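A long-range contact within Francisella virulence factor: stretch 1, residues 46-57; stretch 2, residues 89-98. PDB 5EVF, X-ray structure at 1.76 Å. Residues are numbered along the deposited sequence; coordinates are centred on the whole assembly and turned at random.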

# COMPACT_ATOMS: atom_id res chain seq x y z
N THR A 46 0.12 4.19 0.22
CA THR A 46 -1.21 4.72 -0.01
C THR A 46 -1.77 5.28 1.29
O THR A 46 -1.31 4.95 2.38
CB THR A 46 -2.17 3.66 -0.58
OG1 THR A 46 -2.17 2.51 0.27
CG2 THR A 46 -1.71 3.23 -1.95
N SER A 47 -2.78 6.13 1.16
CA SER A 47 -3.37 6.69 2.37
C SER A 47 -4.78 7.17 2.08
O SER A 47 -5.09 7.60 0.97
CB SER A 47 -2.52 7.83 2.92
OG SER A 47 -2.56 8.93 2.06
N THR A 48 -5.63 7.09 3.10
CA THR A 48 -7.02 7.50 3.03
C THR A 48 -7.36 8.25 4.31
O THR A 48 -6.98 7.81 5.39
CB THR A 48 -7.96 6.30 2.90
OG1 THR A 48 -7.50 5.45 1.83
CG2 THR A 48 -9.42 6.74 2.67
N HIS A 49 -8.06 9.38 4.20
CA HIS A 49 -8.46 10.09 5.40
C HIS A 49 -9.53 9.31 6.15
O HIS A 49 -10.32 8.57 5.56
CB HIS A 49 -8.98 11.50 5.08
CG HIS A 49 -7.89 12.49 4.84
ND1 HIS A 49 -7.52 12.90 3.57
CD2 HIS A 49 -7.07 13.14 5.70
CE1 HIS A 49 -6.52 13.77 3.67
NE2 HIS A 49 -6.23 13.93 4.95
N VAL A 50 -9.55 9.50 7.47
CA VAL A 50 -10.43 8.72 8.34
C VAL A 50 -11.87 9.18 8.23
O VAL A 50 -12.79 8.36 8.08
CB VAL A 50 -9.93 8.80 9.79
CG1 VAL A 50 -10.98 8.26 10.76
CG2 VAL A 50 -8.61 8.04 9.93
N SER A 51 -12.09 10.49 8.29
CA SER A 51 -13.43 11.08 8.21
C SER A 51 -14.30 10.42 9.29
O SER A 51 -13.89 10.41 10.46
CB SER A 51 -13.94 10.93 6.78
OG SER A 51 -15.25 11.46 6.67
N ASN A 52 -15.46 9.87 8.94
CA ASN A 52 -16.38 9.29 9.90
C ASN A 52 -16.33 7.77 9.90
O ASN A 52 -17.20 7.12 10.48
CB ASN A 52 -17.80 9.74 9.59
CG ASN A 52 -18.10 9.69 8.11
OD1 ASN A 52 -17.98 8.63 7.48
ND2 ASN A 52 -18.46 10.84 7.53
N GLU A 53 -15.32 7.19 9.26
CA GLU A 53 -15.21 5.74 9.23
C GLU A 53 -14.82 5.23 10.61
O GLU A 53 -13.89 5.75 11.23
CB GLU A 53 -14.19 5.31 8.18
CG GLU A 53 -14.04 3.81 8.07
CD GLU A 53 -15.32 3.14 7.63
OE1 GLU A 53 -15.71 3.35 6.47
OE2 GLU A 53 -15.92 2.42 8.45
N LYS A 54 -15.54 4.22 11.09
CA LYS A 54 -15.21 3.56 12.34
C LYS A 54 -14.62 2.18 12.12
O LYS A 54 -14.06 1.62 13.07
CB LYS A 54 -16.46 3.45 13.23
CG LYS A 54 -17.29 4.72 13.35
CD LYS A 54 -18.72 4.39 13.77
CE LYS A 54 -19.74 5.31 13.11
NZ LYS A 54 -19.96 6.57 13.87
N ASP A 55 -14.72 1.64 10.92
CA ASP A 55 -14.21 0.31 10.60
C ASP A 55 -12.84 0.49 9.97
O ASP A 55 -12.72 0.72 8.76
CB ASP A 55 -15.17 -0.42 9.66
CG ASP A 55 -14.80 -1.87 9.45
OD1 ASP A 55 -13.61 -2.24 9.60
OD2 ASP A 55 -15.71 -2.67 9.13
N PHE A 56 -11.79 0.38 10.78
CA PHE A 56 -10.46 0.64 10.27
C PHE A 56 -9.89 -0.53 9.48
O PHE A 56 -8.94 -0.35 8.70
CB PHE A 56 -9.54 1.05 11.43
CG PHE A 56 -9.79 2.46 11.91
CD1 PHE A 56 -10.81 2.75 12.82
CD2 PHE A 56 -9.04 3.51 11.41
CE1 PHE A 56 -11.04 4.05 13.23
CE2 PHE A 56 -9.26 4.80 11.82
CZ PHE A 56 -10.25 5.08 12.73
N GLN A 57 -10.47 -1.73 9.62
CA GLN A 57 -10.12 -2.80 8.70
C GLN A 57 -10.50 -2.43 7.27
O GLN A 57 -9.76 -2.75 6.32
CB GLN A 57 -10.79 -4.11 9.11
CG GLN A 57 -10.08 -5.36 8.57
CD GLN A 57 -9.28 -6.09 9.65
OE1 GLN A 57 -9.57 -5.96 10.84
NE2 GLN A 57 -8.27 -6.85 9.23
N GLN A 89 -3.88 11.36 18.68
CA GLN A 89 -5.33 11.23 18.61
C GLN A 89 -5.80 11.11 17.17
O GLN A 89 -5.46 11.94 16.32
CB GLN A 89 -5.98 12.45 19.27
CG GLN A 89 -7.49 12.36 19.33
CD GLN A 89 -7.95 11.24 20.23
OE1 GLN A 89 -7.61 11.20 21.41
NE2 GLN A 89 -8.70 10.30 19.67
N ILE A 90 -6.58 10.07 16.89
CA ILE A 90 -7.22 9.94 15.58
C ILE A 90 -8.47 10.79 15.57
O ILE A 90 -9.25 10.80 16.53
CB ILE A 90 -7.54 8.46 15.28
CG1 ILE A 90 -6.27 7.64 15.13
CG2 ILE A 90 -8.37 8.34 14.01
CD1 ILE A 90 -6.53 6.15 14.99
N ASN A 91 -8.67 11.54 14.48
CA ASN A 91 -9.88 12.32 14.28
C ASN A 91 -10.24 12.26 12.80
O ASN A 91 -9.62 11.54 12.01
CB ASN A 91 -9.70 13.76 14.77
CG ASN A 91 -8.48 14.43 14.18
OD1 ASN A 91 -8.32 14.49 12.96
ND2 ASN A 91 -7.62 14.95 15.04
N GLU A 92 -11.25 13.05 12.41
CA GLU A 92 -11.73 13.02 11.03
C GLU A 92 -10.65 13.46 10.05
O GLU A 92 -10.64 13.00 8.90
CB GLU A 92 -12.99 13.88 10.89
CG GLU A 92 -14.12 13.49 11.85
CD GLU A 92 -15.51 13.67 11.26
OE1 GLU A 92 -16.33 12.73 11.36
OE2 GLU A 92 -15.79 14.76 10.71
N LEU A 93 -9.73 14.32 10.47
CA LEU A 93 -8.65 14.78 9.61
C LEU A 93 -7.45 13.84 9.61
O LEU A 93 -6.46 14.13 8.93
CB LEU A 93 -8.20 16.18 10.01
CG LEU A 93 -9.25 17.29 9.88
CD1 LEU A 93 -8.89 18.48 10.74
CD2 LEU A 93 -9.41 17.70 8.42
N SER A 94 -7.51 12.75 10.37
CA SER A 94 -6.43 11.78 10.37
C SER A 94 -6.42 10.99 9.07
O SER A 94 -7.39 10.95 8.31
CB SER A 94 -6.56 10.83 11.56
OG SER A 94 -6.37 11.54 12.78
N SER A 95 -5.29 10.33 8.83
CA SER A 95 -5.16 9.41 7.70
C SER A 95 -4.67 8.06 8.19
O SER A 95 -3.82 7.97 9.08
CB SER A 95 -4.18 9.95 6.66
OG SER A 95 -4.76 11.02 5.94
N VAL A 96 -5.21 7.01 7.58
CA VAL A 96 -4.69 5.66 7.71
C VAL A 96 -3.81 5.42 6.50
O VAL A 96 -4.20 5.75 5.37
CB VAL A 96 -5.82 4.63 7.78
CG1 VAL A 96 -5.26 3.22 7.73
CG2 VAL A 96 -6.64 4.84 9.04
N GLN A 97 -2.61 4.90 6.72
CA GLN A 97 -1.65 4.76 5.64
C GLN A 97 -1.28 3.30 5.46
O GLN A 97 -1.58 2.45 6.30
CB GLN A 97 -0.41 5.62 5.92
CG GLN A 97 -0.79 7.08 6.10
CD GLN A 97 0.39 8.02 6.11
OE1 GLN A 97 1.53 7.60 6.33
NE2 GLN A 97 0.12 9.30 5.88
N LEU A 98 -0.65 3.01 4.34
CA LEU A 98 -0.11 1.69 4.08
C LEU A 98 1.28 1.87 3.51
O LEU A 98 1.49 2.75 2.66
CB LEU A 98 -1.00 0.91 3.09
CG LEU A 98 -0.50 -0.43 2.58
CD1 LEU A 98 -1.69 -1.29 2.20
CD2 LEU A 98 0.39 -0.26 1.37

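The contact is built on a short antiparallel ladder, and its side chains sort themselves by the face of the sheet they occupy. Strands 46-49 and 95-98 run at 165° to one another. Thr 46 N donates to Leu 98 O at 3.1 Å and Leu 98 N returns to Thr 46 O at 2.8 Å; two residues on, Thr 48 N reaches Val 96 O at 3.0 Å and Val 96 N reaches Thr 48 O at 2.9 Å. Ser 47 with Gln 97 lies between these rungs and His 49 with Ser 95 beyond the second; both are non-hydrogen-bonded pairs, whose closer CA atoms let CA-H groups approach carbonyls of the rungs, as in Ser 47 CA to Val 96 O at 3.3 Å, or, for His 49 CA, Ser 94 O at 3.2 Å.

Thr 46, Thr 48, Val 96 and Leu 98 share the buried face. Beta-branched threonine and valine suit extended backbone, and both threonine hydroxyls are hydrogen-bonded elsewhere in the structure, so burial leaves neither unsatisfied. The two threonines take different rotamers: Thr 46 is p, which brings OG1 within 3.4 Å of Leu 98 CB, while Thr 48 is m. Val 96, at chi1 t, directs CG2 toward the helix start and the turn, where it meets Phe 56 CD2 at 3.6 Å and Val 50 CG2 at 3.9 Å.

The other face is more open and more polar. Ser 47 CB lies 3.7 Å from Gln 97 CG, so the glutamine's aliphatic portion packs against a small neighbour; the p rotamer turns OG farther from that carbon. His 49, at chi1 m and chi2 102°, lays its ring along stretch 2: Ser 95 OG lies over one face, 3.1 Å from His 49 CD2, while Leu 93 O sits near the ring plane at the edge, 3.4 Å from the same CD2. The histidine therefore makes close contacts without a side-chain hydrogen bond across the stretches.

Beyond the strands, two turns extend the pairing. Val 50 N donates to Ser 94 O at 2.7 Å, and Ser 51 N to Glu 92 O at 3.0 Å. Ser 51 has a positive phi of 55° with psi -127°, as the second position of the type II' turn from Val 50 to Glu 53 requires; its side chain points away, leaving the backbone to make the contact. The facing type I turn, Asn 91 to Ser 94, is braced by its own side chains: Ser 94, at chi1 m, accepts from Asn 91 N through OG at 2.9 Å, and Asn 91, at chi1 p, takes a weak bond from Leu 93 N through OD1, also at 2.9 Å.

Val 50 points toward stretch 2, and its t rotamer places CG2 4.1 Å from Ile 90 CG2. Phe 56, at chi1 m, closes the same apolar cluster: its CZ approaches Ile 90 CG2 at 4.0 Å, while Val 96 CG2 meets the ring edge. The rule is economical: backbone bonds set the register, and branched aliphatics and one aromatic ring fill the space beside it.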